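Local coordinates for protein M32 carboxypeptidase (Chitinophagaceae bacterium, PDB 7A03) that probably acts as a metal-dependent carboxypeptidase of the M32 (Taq) family, removing amino acids one at a time from the C-termini of peptides, at residues N331-L334 with Q335-Y338; S310-F313 with W314-Q317. All coordinates share one frame; numbering follows the deposited sequence.

Contact 1 of 2, residues N331-L334 with Q335-Y338; sequences NVSL and QEFY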
loop_
_atom_site.group_PDB
_atom_site.type_symbol
_atom_site.label_atom_id
_atom_site.label_comp_id
_atom_site.label_asym_id
_atom_site.label_seq_id
_atom_site.Cartn_x
_atom_site.Cartn_y
_atom_site.Cartn_z
ATOM N N ASN A 331 -17.549 30.340 -5.805
ATOM C CA ASN A 331 -17.226 31.365 -4.823
ATOM C C ASN A 331 -16.176 30.893 -3.814
ATOM O O ASN A 331 -16.119 31.425 -2.702
ATOM C CB ASN A 331 -18.499 31.849 -4.119
ATOM C CG ASN A 331 -19.129 30.779 -3.246
ATOM O OD1 ASN A 331 -18.909 29.583 -3.451
ATOM N ND2 ASN A 331 -19.928 31.203 -2.271
ATOM N N VAL A 332 -15.349 29.907 -4.183
ATOM C CA VAL A 332 -14.289 29.357 -3.336
ATOM C C VAL A 332 -12.948 29.622 -4.017
ATOM O O VAL A 332 -12.774 29.282 -5.192
ATOM C CB VAL A 332 -14.485 27.844 -3.107
ATOM C CG1 VAL A 332 -13.376 27.287 -2.204
ATOM C CG2 VAL A 332 -15.859 27.557 -2.512
ATOM N N SER A 333 -11.995 30.216 -3.285
ATOM C CA SER A 333 -10.731 30.583 -3.921
ATOM C C SER A 333 -9.784 29.396 -3.981
ATOM O O SER A 333 -9.959 28.393 -3.290
ATOM C CB SER A 333 -9.991 31.678 -3.142
ATOM O OG SER A 333 -9.593 31.236 -1.850
ATOM N N LEU A 334 -8.745 29.538 -4.806
ATOM C CA LEU A 334 -7.738 28.485 -4.894
ATOM C C LEU A 334 -7.135 28.183 -3.525
ATOM O O LEU A 334 -6.990 27.013 -3.151
ATOM C CB LEU A 334 -6.650 28.865 -5.903
ATOM C CG LEU A 334 -5.354 28.048 -5.906
ATOM C CD1 LEU A 334 -5.617 26.615 -6.275
ATOM C CD2 LEU A 334 -4.296 28.686 -6.844
ATOM N N GLN A 335 -6.799 29.228 -2.760
ATOM C CA GLN A 335 -6.213 29.042 -1.434
ATOM C C GLN A 335 -7.170 28.336 -0.479
ATOM O O GLN A 335 -6.755 27.449 0.279
ATOM C CB GLN A 335 -5.783 30.393 -0.853
ATOM C CG GLN A 335 -4.348 30.754 -1.153
ATOM C CD GLN A 335 -3.374 29.727 -0.609
ATOM O OE1 GLN A 335 -3.573 29.179 0.472
ATOM N NE2 GLN A 335 -2.330 29.445 -1.370
ATOM N N GLU A 336 -8.454 28.715 -0.494
ATOM C CA GLU A 336 -9.423 28.031 0.364
ATOM C C GLU A 336 -9.521 26.551 0.018
ATOM O O GLU A 336 -9.559 25.693 0.913
ATOM C CB GLU A 336 -10.793 28.696 0.251
ATOM C CG GLU A 336 -10.805 30.095 0.821
ATOM C CD GLU A 336 -12.109 30.827 0.573
ATOM O OE1 GLU A 336 -12.603 30.788 -0.571
ATOM O OE2 GLU A 336 -12.637 31.444 1.521
ATOM N N PHE A 337 -9.564 26.240 -1.280
ATOM C CA PHE A 337 -9.651 24.854 -1.711
ATOM C C PHE A 337 -8.400 24.076 -1.302
ATOM O O PHE A 337 -8.494 22.951 -0.789
ATOM C CB PHE A 337 -9.870 24.811 -3.223
ATOM C CG PHE A 337 -10.067 23.425 -3.753
ATOM C CD1 PHE A 337 -11.320 22.825 -3.726
ATOM C CD2 PHE A 337 -8.998 22.723 -4.282
ATOM C CE1 PHE A 337 -11.500 21.541 -4.210
ATOM C CE2 PHE A 337 -9.178 21.443 -4.759
ATOM C CZ PHE A 337 -10.423 20.862 -4.726
ATOM N N TYR A 338 -7.223 24.679 -1.492
ATOM C CA TYR A 338 -5.950 24.039 -1.148
ATOM C C TYR A 338 -5.878 23.729 0.345
ATOM O O TYR A 338 -5.508 22.612 0.759
ATOM C CB TYR A 338 -4.824 24.979 -1.583
ATOM C CG TYR A 338 -3.437 24.629 -1.110
ATOM C CD1 TYR A 338 -2.820 23.439 -1.490
ATOM C CD2 TYR A 338 -2.737 25.498 -0.296
ATOM C CE1 TYR A 338 -1.547 23.131 -1.058
ATOM C CE2 TYR A 338 -1.463 25.196 0.137
ATOM C CZ TYR A 338 -0.876 24.012 -0.243
ATOM O OH TYR A 338 0.401 23.718 0.191
#
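S333 and E336 grip each other twice, in a capping box that opens helix 334-341. The hydroxyl OG of S333 accepts the backbone N of E336 at 3.1 Å, while E336 reaches back so that its OE1 takes the backbone N-H of S333 at 2.8 Å. That return bond is almost straight, 174° at the hydrogen, and uses the anti lone pair of OE1. Serine suits the N-cap because its short side chain, with chi1 at 64°, holds OG over the first turn, where amide groups lack carbonyl partners from a preceding turn. Glutamate suits the third helical position: its chain, extended beyond CG, is just long enough to return to the cap, and its negative charge probably also interacts favourably with the helix N-terminus. Behind the box, the helical ladder begins with F337 N to S333 O at 3.0 Å and Y338 N to L334 O at 2.9 Å. V332, a buried residue immediately before the cap, packs CG1 on CB of E336 at 3.8 Å. R198 forms a salt bridge with OE1 of E336, giving that oxygen a charged partner besides the S333 amide. F337 and L334 lean on helix 311-324, and F337 also touches F258 and W263, so the start of helix 334-341 packs on helices 311-324 and 258-277.

Contact 2 of 2, residues S310-F313 with W314-Q317; sequences SLNF and WKFQ
F313 and W314 meet edge to face: the rim of the phenylalanine, led by CD2, stands over the indole with the planes at 83° and the phenyl and five-membered-ring centroids 5.0 Å apart. CD2 of F313 comes within 3.5 Å of NE1 of W314. Q317, one turn on, also meets the phenyl ring: its CG does the touching, over a face in a CH-pi contact 3.9 Å from the F313 ring centroid, with the amide plane 33° from the ring. F313 reaches both because its CG is anti to the backbone N (chi1 -175°). Along the solvent-facing side, the extended chain of K315 lies beside N312 and brings NZ to OD1 in a weak bond of 3.2 Å, while its CE rests against CG of L311 at 3.9 Å; a long, flexible lysine can serve both.

Beneath these side chains lies the start of helix 311-324. S310 is its N-cap, OG accepting F313 N at 3.2 Å and also hydrogen-bonding V307 O, and its carbonyl O receives W314 N at 3.3 Å. In the next turn Q317 N closes on F313 O at 3.0 Å. Farther out, NE1 of W314 donates to G308 O, which helps to fix the indole's rotation. Y452 meets the F313 ring and, with Q221 OE1, bonds Q317 NE2; Q317 OE1 bonds a glycerol, probably from the crystallisation liquor. A leucine in place of W314 would probably leave the edge of F313 without its aromatic face and G308 O without its indole donor. The chemistry is thus graded: aromatic and CH-pi contacts fill the buried side, where W314 NE1 and both ends of the Q317 amide have hydrogen-bond partners, and the weak lysine-asparagine bond is left to the outer side.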
loop_
_atom_site.group_PDB
_atom_site.type_symbol
_atom_site.label_atom_id
_atom_site.label_comp_id
_atom_site.label_asym_id
_atom_site.label_seq_id
_atom_site.Cartn_x
_atom_site.Cartn_y
_atom_site.Cartn_z
ATOM N N SER A 310 -0.816 19.308 -3.831
ATOM C CA SER A 310 0.115 20.425 -3.866
ATOM C C SER A 310 -0.511 21.642 -4.532
ATOM O O SER A 310 -1.420 21.530 -5.364
ATOM C CB SER A 310 1.385 20.031 -4.612
ATOM O OG SER A 310 1.170 20.022 -6.012
ATOM N N LEU A 311 -0.024 22.818 -4.131
ATOM C CA LEU A 311 -0.527 24.056 -4.712
ATOM C C LEU A 311 -0.239 24.113 -6.207
ATOM O O LEU A 311 -1.101 24.530 -6.993
ATOM C CB LEU A 311 0.085 25.259 -3.990
ATOM C CG LEU A 311 -0.413 26.617 -4.483
ATOM C CD1 LEU A 311 -1.899 26.756 -4.260
ATOM C CD2 LEU A 311 0.335 27.723 -3.763
ATOM N N ASN A 312 0.953 23.668 -6.623
ATOM C CA ASN A 312 1.314 23.701 -8.040
ATOM C C ASN A 312 0.348 22.891 -8.890
ATOM O O ASN A 312 -0.057 23.333 -9.966
ATOM C CB ASN A 312 2.737 23.189 -8.242
ATOM C CG ASN A 312 3.773 24.241 -7.972
ATOM O OD1 ASN A 312 3.485 25.438 -7.987
ATOM N ND2 ASN A 312 4.996 23.803 -7.708
ATOM N N PHE A 313 -0.028 21.693 -8.433
ATOM C CA PHE A 313 -1.014 20.891 -9.163
ATOM C C PHE A 313 -2.324 21.662 -9.326
ATOM O O PHE A 313 -2.924 21.708 -10.416
ATOM C CB PHE A 313 -1.252 19.595 -8.379
ATOM C CG PHE A 313 -2.160 18.592 -9.054
ATOM C CD1 PHE A 313 -1.702 17.814 -10.099
ATOM C CD2 PHE A 313 -3.456 18.407 -8.597
ATOM C CE1 PHE A 313 -2.536 16.850 -10.702
ATOM C CE2 PHE A 313 -4.302 17.475 -9.193
ATOM C CZ PHE A 313 -3.839 16.694 -10.253
ATOM N N TRP A 314 -2.779 22.287 -8.242
ATOM C CA TRP A 314 -4.059 22.970 -8.249
ATOM C C TRP A 314 -4.036 24.320 -8.968
ATOM O O TRP A 314 -5.098 24.776 -9.380
ATOM C CB TRP A 314 -4.695 22.975 -6.847
ATOM C CG TRP A 314 -5.129 21.588 -6.524
ATOM C CD1 TRP A 314 -4.489 20.669 -5.726
ATOM C CD2 TRP A 314 -6.242 20.910 -7.100
ATOM N NE1 TRP A 314 -5.168 19.471 -5.743
ATOM C CE2 TRP A 314 -6.253 19.594 -6.571
ATOM C CE3 TRP A 314 -7.251 21.288 -7.989
ATOM C CZ2 TRP A 314 -7.222 18.655 -6.924
ATOM C CZ3 TRP A 314 -8.221 20.362 -8.328
ATOM C CH2 TRP A 314 -8.206 19.061 -7.798
ATOM N N LYS A 315 -2.869 24.923 -9.203
ATOM C CA LYS A 315 -2.847 26.137 -10.015
ATOM C C LYS A 315 -3.442 25.881 -11.394
ATOM O O LYS A 315 -4.177 26.717 -11.924
ATOM C CB LYS A 315 -1.424 26.653 -10.150
ATOM C CG LYS A 315 -0.896 27.308 -8.898
ATOM C CD LYS A 315 0.528 27.798 -9.084
ATOM C CE LYS A 315 1.198 28.097 -7.756
ATOM N NZ LYS A 315 2.600 28.558 -7.972
ATOM N N PHE A 316 -3.154 24.718 -11.977
ATOM C CA PHE A 316 -3.747 24.334 -13.249
ATOM C C PHE A 316 -5.103 23.667 -13.073
ATOM O O PHE A 316 -6.051 23.975 -13.812
ATOM C CB PHE A 316 -2.786 23.401 -13.998
ATOM C CG PHE A 316 -3.331 22.871 -15.297
ATOM C CD1 PHE A 316 -3.208 23.614 -16.462
ATOM C CD2 PHE A 316 -3.935 21.626 -15.363
ATOM C CE1 PHE A 316 -3.687 23.134 -17.657
ATOM C CE2 PHE A 316 -4.433 21.134 -16.568
ATOM C CZ PHE A 316 -4.301 21.896 -17.720
ATOM N N GLN A 317 -5.231 22.750 -12.112
ATOM C CA GLN A 317 -6.466 21.977 -12.038
ATOM C C GLN A 317 -7.639 22.747 -11.429
ATOM O O GLN A 317 -8.791 22.479 -11.781
ATOM C CB GLN A 317 -6.240 20.652 -11.306
ATOM C CG GLN A 317 -5.363 19.655 -12.063
ATOM C CD GLN A 317 -6.030 19.074 -13.310
ATOM O OE1 GLN A 317 -7.237 19.237 -13.531
ATOM N NE2 GLN A 317 -5.244 18.384 -14.117
#

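Overall arrangement
Both contacts lie at the starts of helices with a serine at the N-cap, well away from the centre of the chain. Contact 1 is the more exposed, its polar capping pair at the surface; contact 2 is the more enclosed, with F313, W314 and Q317 buried. Contact 2 opens helix 311-324 and contact 1 helix 334-341, later in the chain; their centres are about 11 Å apart. The two helices pack directly, with F337 CE2 3.8 Å from W314 CE3 and Y338 CE1 3.4 Å from L311 N. In contact 1 a carboxylate completes the cap, whereas in contact 2 the third helical position is a phenylalanine, which packs on W314 and does not return a bond to the cap.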